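Glutathione S-transferase omega-like 2 (Saccharomyces cerevisiae, PDB 5LKB) acts as a glutathione-dependent thiol transferase of the GST superfamily that also reduces dehydroascorbate and dimethylarsinic acid, working as a homodimer in the cytoplasm. Local coordinates at residues 16-20 with 152-157; 47-51 with 220-224. Where two conformers were deposited one is given. Residues are numbered along the deposited sequence.

Near its N terminus the chain first runs through the loop 16-20, which waits 132 residues for its partner; contact 1 closes there, when the loop 152-157 comes back just before strand 160-163. Between these two lie strand 38-42 and the start of helix 47-58, which carries the first half of contact 2. That contact closes 169 residues after 47-51, at 220-224. The two closures therefore cross, their segments alternating along the chain. Contact 1 ties the N-terminal loop to the surface loop that leads into inner strand 160-163 of the thioredoxin-like domain; contact 2 joins that domain to the helical C-terminal domain. Their centres are 16 Å apart, and Arg15, which binds glutathione, lies close to both.

Contact 1. Residues 16-20 with 152-157; sequences QVSSF and YSARFT
This is a loop-to-loop surface contact at the glutathione site, in which one glutamine side chain reads the backbone of a second loop. Both segments are irregular; the nearest CA atoms, of Gln16 and Ala154, are 7.9 Å apart. Gln16 (chi1 p, chi2 t) extends across, taking a hydrogen bond from Arg155 N to OE1 (3.0 Å) and giving one from NE2 to Arg155 O (3.1 Å). Tyr152 OH also donates to Arg155 O, 2.7 Å away. Both backbone polar atoms of Arg155, itself a glutathione ligand, are engaged in this way. A water joins Gln16 NE2 and Thr157 OG1, at 2.8 Å from each; another links Ser19 N (3.0 Å) with Tyr152 OH (2.8 Å). Phe20 and Tyr152 (chi1 m and t) meet as slid-apart rings, centroids 5.8 Å apart and planes at 29°. Phe156 centres an inverse gamma turn. Helix 141-148 flanks the contact, touching Phe20 through Ser148 and Phe156 through Ile141, while Asn172, just past strand 168-171, bonds Phe20.

Contact 2. Residues 47-51 with 220-224; sequences PWAHR and NNGVY
Trp48 lays its indole partly alongside the ring of Tyr224: the five-membered ring and the tyrosine ring are inclined at 30° with centroids 5.5 Å apart, so slid that they barely overlap. The closest pair there is Trp48 NE1 to Tyr224 CE2, 3.7 Å. With chi1 m and chi2 near 102°, the indole carries its far end to the other segment, where Trp48 CH2 lies 3.7 Å from Asn220 CB and 3.8 Å from Asn221 N, the latter near the ring plane. Pro47 fills in beside it, its CD 3.2 Å from Tyr224 OH and its CG 4.1 Å from Tyr224 CE2, at the edge of the tyrosine ring. Pro47 and Asn220 have the nearest CA atoms, 8.2 Å apart.

Pro47 follows the nucleophile Cys46, and 47-51 is the first part of helix 47-58 in the thioredoxin-like domain, a position characteristic of the GST fold. The partner belongs to the all-helical C-terminal domain, where the chain passes from helix 205-220 into helix 222-227, so the contact lies in the buried interface between the domains.

Tyr224 (chi1 m) hydrogen-bonds through OH to Tyr346 and to a bound glycerol, and its ring makes a cation-pi contact with Arg15, a glutathione ligand; Asn221 OD1 hydrogen-bonds to Arg15 NE. Arg51, m at chi1 and t at chi2 and chi3, stretches past the side of the indole until the edge of its guanidinium meets the side chain of Asn220, and the side chain also touches Ser175 and Ile178 of helix 174-182.

Contact 1. Residues 16-20 with 152-157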
loop_
_atom_site.group_PDB
_atom_site.type_symbol
_atom_site.label_atom_id
_atom_site.label_comp_id
_atom_site.label_asym_id
_atom_site.label_seq_id
_atom_site.Cartn_x
_atom_site.Cartn_y
_atom_site.Cartn_z
ATOM N N GLN A 16 -20.136 -15.811 -6.016
ATOM C CA GLN A 16 -21.278 -16.729 -6.110
ATOM C C GLN A 16 -22.560 -16.063 -5.630
ATOM O O GLN A 16 -22.561 -15.205 -4.746
ATOM C CB GLN A 16 -21.000 -17.952 -5.253
ATOM C CG GLN A 16 -21.122 -17.767 -3.717
ATOM C CD GLN A 16 -20.783 -19.039 -2.924
ATOM O OE1 GLN A 16 -20.036 -19.912 -3.403
ATOM N NE2 GLN A 16 -21.328 -19.148 -1.699
ATOM N N VAL A 17 -23.694 -16.499 -6.185
ATOM C CA VAL A 17 -24.990 -16.055 -5.705
ATOM C C VAL A 17 -25.294 -16.822 -4.426
ATOM O O VAL A 17 -25.101 -18.048 -4.343
ATOM C CB VAL A 17 -26.051 -16.308 -6.792
ATOM C CG1 VAL A 17 -27.427 -16.044 -6.263
ATOM C CG2 VAL A 17 -25.814 -15.400 -8.018
ATOM N N SER A 18 -25.764 -16.098 -3.409
ATOM C CA SER A 18 -26.137 -16.742 -2.160
ATOM C C SER A 18 -27.392 -17.594 -2.338
ATOM O O SER A 18 -28.353 -17.186 -3.000
ATOM C CB SER A 18 -26.460 -15.695 -1.120
ATOM O OG SER A 18 -25.340 -14.868 -0.916
ATOM N N SER A 19 -27.385 -18.741 -1.664
ATOM C CA SER A 19 -28.388 -19.773 -1.860
ATOM C C SER A 19 -29.557 -19.687 -0.908
ATOM O O SER A 19 -30.617 -20.215 -1.251
ATOM C CB SER A 19 -27.773 -21.147 -1.648
ATOM O OG SER A 19 -26.664 -21.270 -2.487
ATOM N N PHE A 20 -29.449 -19.052 0.253
ATOM C CA PHE A 20 -30.513 -19.066 1.256
ATOM C C PHE A 20 -31.135 -17.679 1.271
ATOM O O PHE A 20 -30.507 -16.704 1.698
ATOM C CB PHE A 20 -30.021 -19.489 2.633
ATOM C CG PHE A 20 -29.444 -20.863 2.663
ATOM C CD1 PHE A 20 -28.104 -21.063 2.390
ATOM C CD2 PHE A 20 -30.248 -21.967 2.925
ATOM C CE1 PHE A 20 -27.555 -22.335 2.415
ATOM C CE2 PHE A 20 -29.717 -23.243 2.918
ATOM C CZ PHE A 20 -28.355 -23.425 2.659
ATOM N N TYR A 152 -25.499 -29.249 0.050
ATOM C CA TYR A 152 -24.909 -27.946 -0.263
ATOM C C TYR A 152 -23.534 -28.135 -0.890
ATOM O O TYR A 152 -22.738 -28.959 -0.433
ATOM C CB TYR A 152 -24.792 -27.109 1.015
ATOM C CG TYR A 152 -24.376 -25.672 0.767
ATOM C CD1 TYR A 152 -25.269 -24.740 0.237
ATOM C CD2 TYR A 152 -23.075 -25.254 1.014
ATOM C CE1 TYR A 152 -24.877 -23.397 -0.003
ATOM C CE2 TYR A 152 -22.684 -23.935 0.746
ATOM C CZ TYR A 152 -23.595 -23.023 0.278
ATOM O OH TYR A 152 -23.214 -21.745 -0.001
ATOM N N SER A 153 -23.239 -27.365 -1.935
ATOM C CA SER A 153 -21.939 -27.495 -2.586
ATOM C C SER A 153 -21.480 -26.171 -3.191
ATOM O O SER A 153 -21.052 -26.103 -4.345
ATOM C CB SER A 153 -21.980 -28.590 -3.647
ATOM O OG SER A 153 -22.858 -28.186 -4.676
ATOM N N ALA A 154 -21.561 -25.100 -2.412
ATOM C CA ALA A 154 -20.915 -23.829 -2.729
ATOM C C ALA A 154 -20.034 -23.443 -1.549
ATOM O O ALA A 154 -19.777 -24.252 -0.656
ATOM C CB ALA A 154 -21.968 -22.769 -3.045
ATOM N N ARG A 155 -19.540 -22.199 -1.557
ATOM C CA ARG A 155 -18.731 -21.696 -0.453
ATOM C C ARG A 155 -19.579 -21.424 0.780
ATOM O O ARG A 155 -20.713 -20.963 0.689
ATOM C CB ARG A 155 -18.009 -20.427 -0.877
ATOM C CG ARG A 155 -16.973 -20.694 -1.998
ATOM C CD ARG A 155 -16.523 -19.431 -2.666
ATOM N NE ARG A 155 -15.732 -18.569 -1.791
ATOM C CZ ARG A 155 -14.394 -18.472 -1.803
ATOM N NH1 ARG A 155 -13.665 -19.212 -2.635
ATOM N NH2 ARG A 155 -13.772 -17.634 -0.972
ATOM N N PHE A 156 -18.955 -21.658 1.943
ATOM C CA PHE A 156 -19.603 -21.594 3.238
ATOM C C PHE A 156 -19.431 -20.179 3.813
ATOM O O PHE A 156 -18.587 -19.920 4.683
ATOM C CB PHE A 156 -18.991 -22.626 4.177
ATOM C CG PHE A 156 -18.897 -23.983 3.601
ATOM C CD1 PHE A 156 -20.045 -24.703 3.345
ATOM C CD2 PHE A 156 -17.683 -24.567 3.341
ATOM C CE1 PHE A 156 -19.963 -25.965 2.797
ATOM C CE2 PHE A 156 -17.604 -25.844 2.809
ATOM C CZ PHE A 156 -18.765 -26.546 2.557
ATOM N N THR A 157 -20.217 -19.248 3.297
ATOM C CA THR A 157 -19.976 -17.825 3.529
ATOM C C THR A 157 -20.615 -17.346 4.822
ATOM O O THR A 157 -21.538 -17.969 5.367
ATOM C CB THR A 157 -20.535 -16.988 2.377
ATOM O OG1 THR A 157 -21.916 -17.349 2.138
ATOM C CG2 THR A 157 -19.754 -17.213 1.095
HETATM O O HOH W 1 -22.939 -17.255 -0.457
HETATM O O HOH W 2 -24.746 -19.427 -0.527
#

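Contact 2. Residues 47-51 with 220-224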
loop_
_atom_site.group_PDB
_atom_site.type_symbol
_atom_site.label_atom_id
_atom_site.label_comp_id
_atom_site.label_asym_id
_atom_site.label_seq_id
_atom_site.Cartn_x
_atom_site.Cartn_y
_atom_site.Cartn_z
ATOM N N PRO A 47 -17.001 -7.477 5.481
ATOM C CA PRO A 47 -17.823 -6.277 5.370
ATOM C C PRO A 47 -19.297 -6.585 5.123
ATOM O O PRO A 47 -20.156 -5.725 5.356
ATOM C CB PRO A 47 -17.192 -5.545 4.163
ATOM C CG PRO A 47 -16.667 -6.612 3.315
ATOM C CD PRO A 47 -16.113 -7.636 4.279
ATOM N N TRP A 48 -19.558 -7.761 4.560
ATOM C CA TRP A 48 -20.937 -8.190 4.318
ATOM C C TRP A 48 -21.593 -8.511 5.653
ATOM O O TRP A 48 -22.696 -8.013 5.970
ATOM C CB TRP A 48 -20.888 -9.391 3.341
ATOM C CG TRP A 48 -20.005 -9.221 2.134
ATOM C CD1 TRP A 48 -18.764 -9.755 1.968
ATOM C CD2 TRP A 48 -20.213 -8.362 0.995
ATOM N NE1 TRP A 48 -18.191 -9.304 0.815
ATOM C CE2 TRP A 48 -19.073 -8.473 0.175
ATOM C CE3 TRP A 48 -21.268 -7.558 0.561
ATOM C CZ2 TRP A 48 -18.965 -7.810 -1.032
ATOM C CZ3 TRP A 48 -21.174 -6.920 -0.632
ATOM C CH2 TRP A 48 -20.008 -7.044 -1.430
ATOM N N ALA A 49 -20.925 -9.351 6.451
ATOM C CA ALA A 49 -21.425 -9.659 7.793
ATOM C C ALA A 49 -21.476 -8.415 8.663
ATOM O O ALA A 49 -22.366 -8.254 9.502
ATOM C CB ALA A 49 -20.549 -10.739 8.421
ATOM N N HIS A 50 -20.519 -7.494 8.483
ATOM C CA HIS A 50 -20.504 -6.287 9.273
ATOM C C HIS A 50 -21.814 -5.512 9.091
ATOM O O HIS A 50 -22.290 -4.897 10.003
ATOM C CB HIS A 50 -19.238 -5.467 8.935
ATOM C CG HIS A 50 -18.928 -4.349 9.885
ATOM N ND1 HIS A 50 -17.807 -3.533 9.718
ATOM C CD2 HIS A 50 -19.520 -3.964 11.036
ATOM C CE1 HIS A 50 -17.760 -2.684 10.725
ATOM N NE2 HIS A 50 -18.780 -2.931 11.544
ATOM N N ARG A 51 -22.392 -5.517 7.887
ATOM C CA ARG A 51 -23.651 -4.823 7.657
ATOM C C ARG A 51 -24.678 -5.285 8.642
ATOM O O ARG A 51 -25.427 -4.468 9.156
ATOM C CB ARG A 51 -24.193 -5.129 6.263
ATOM C CG ARG A 51 -23.307 -4.743 5.045
ATOM C CD ARG A 51 -23.896 -5.426 3.839
ATOM N NE ARG A 51 -23.468 -4.810 2.591
ATOM C CZ ARG A 51 -23.978 -5.116 1.413
ATOM N NH1 ARG A 51 -24.972 -6.017 1.353
ATOM N NH2 ARG A 51 -23.537 -4.507 0.334
ATOM N N ASN A 220 -18.277 -1.939 -3.074
ATOM C CA ASN A 220 -18.377 -3.069 -2.150
ATOM C C ASN A 220 -17.728 -4.313 -2.723
ATOM O O ASN A 220 -16.852 -4.940 -2.103
ATOM C CB ASN A 220 -19.832 -3.393 -1.766
ATOM C CG ASN A 220 -20.538 -2.302 -1.037
ATOM O OD1 ASN A 220 -19.976 -1.533 -0.218
ATOM N ND2 ASN A 220 -21.833 -2.275 -1.232
ATOM N N ASN A 221 -18.198 -4.747 -3.923
ATOM C CA ASN A 221 -17.583 -5.833 -4.659
ATOM C C ASN A 221 -16.446 -5.346 -5.560
ATOM O O ASN A 221 -15.607 -6.156 -5.942
ATOM C CB ASN A 221 -18.634 -6.598 -5.504
ATOM C CG ASN A 221 -18.189 -7.980 -5.825
ATOM O OD1 ASN A 221 -17.627 -8.731 -5.008
ATOM N ND2 ASN A 221 -18.453 -8.392 -7.064
ATOM N N GLY A 222 -16.414 -4.045 -5.867
ATOM C CA GLY A 222 -15.353 -3.543 -6.735
ATOM C C GLY A 222 -13.967 -3.771 -6.154
ATOM O O GLY A 222 -13.054 -4.169 -6.867
ATOM N N VAL A 223 -13.825 -3.570 -4.834
ATOM C CA VAL A 223 -12.493 -3.810 -4.243
ATOM C C VAL A 223 -12.090 -5.265 -4.331
ATOM O O VAL A 223 -10.914 -5.572 -4.497
ATOM C CB VAL A 223 -12.374 -3.298 -2.808
ATOM C CG1 VAL A 223 -12.623 -1.797 -2.751
ATOM C CG2 VAL A 223 -13.331 -4.034 -1.821
ATOM N N TYR A 224 -13.053 -6.222 -4.290
ATOM C CA TYR A 224 -12.747 -7.641 -4.377
ATOM C C TYR A 224 -12.432 -8.073 -5.809
ATOM O O TYR A 224 -11.496 -8.836 -6.028
ATOM C CB TYR A 224 -13.929 -8.463 -3.876
ATOM C CG TYR A 224 -14.045 -8.491 -2.368
ATOM C CD1 TYR A 224 -13.326 -9.388 -1.633
ATOM C CD2 TYR A 224 -14.927 -7.684 -1.716
ATOM C CE1 TYR A 224 -13.431 -9.462 -0.247
ATOM C CE2 TYR A 224 -15.028 -7.706 -0.300
ATOM C CZ TYR A 224 -14.310 -8.653 0.420
ATOM O OH TYR A 224 -14.410 -8.760 1.823
#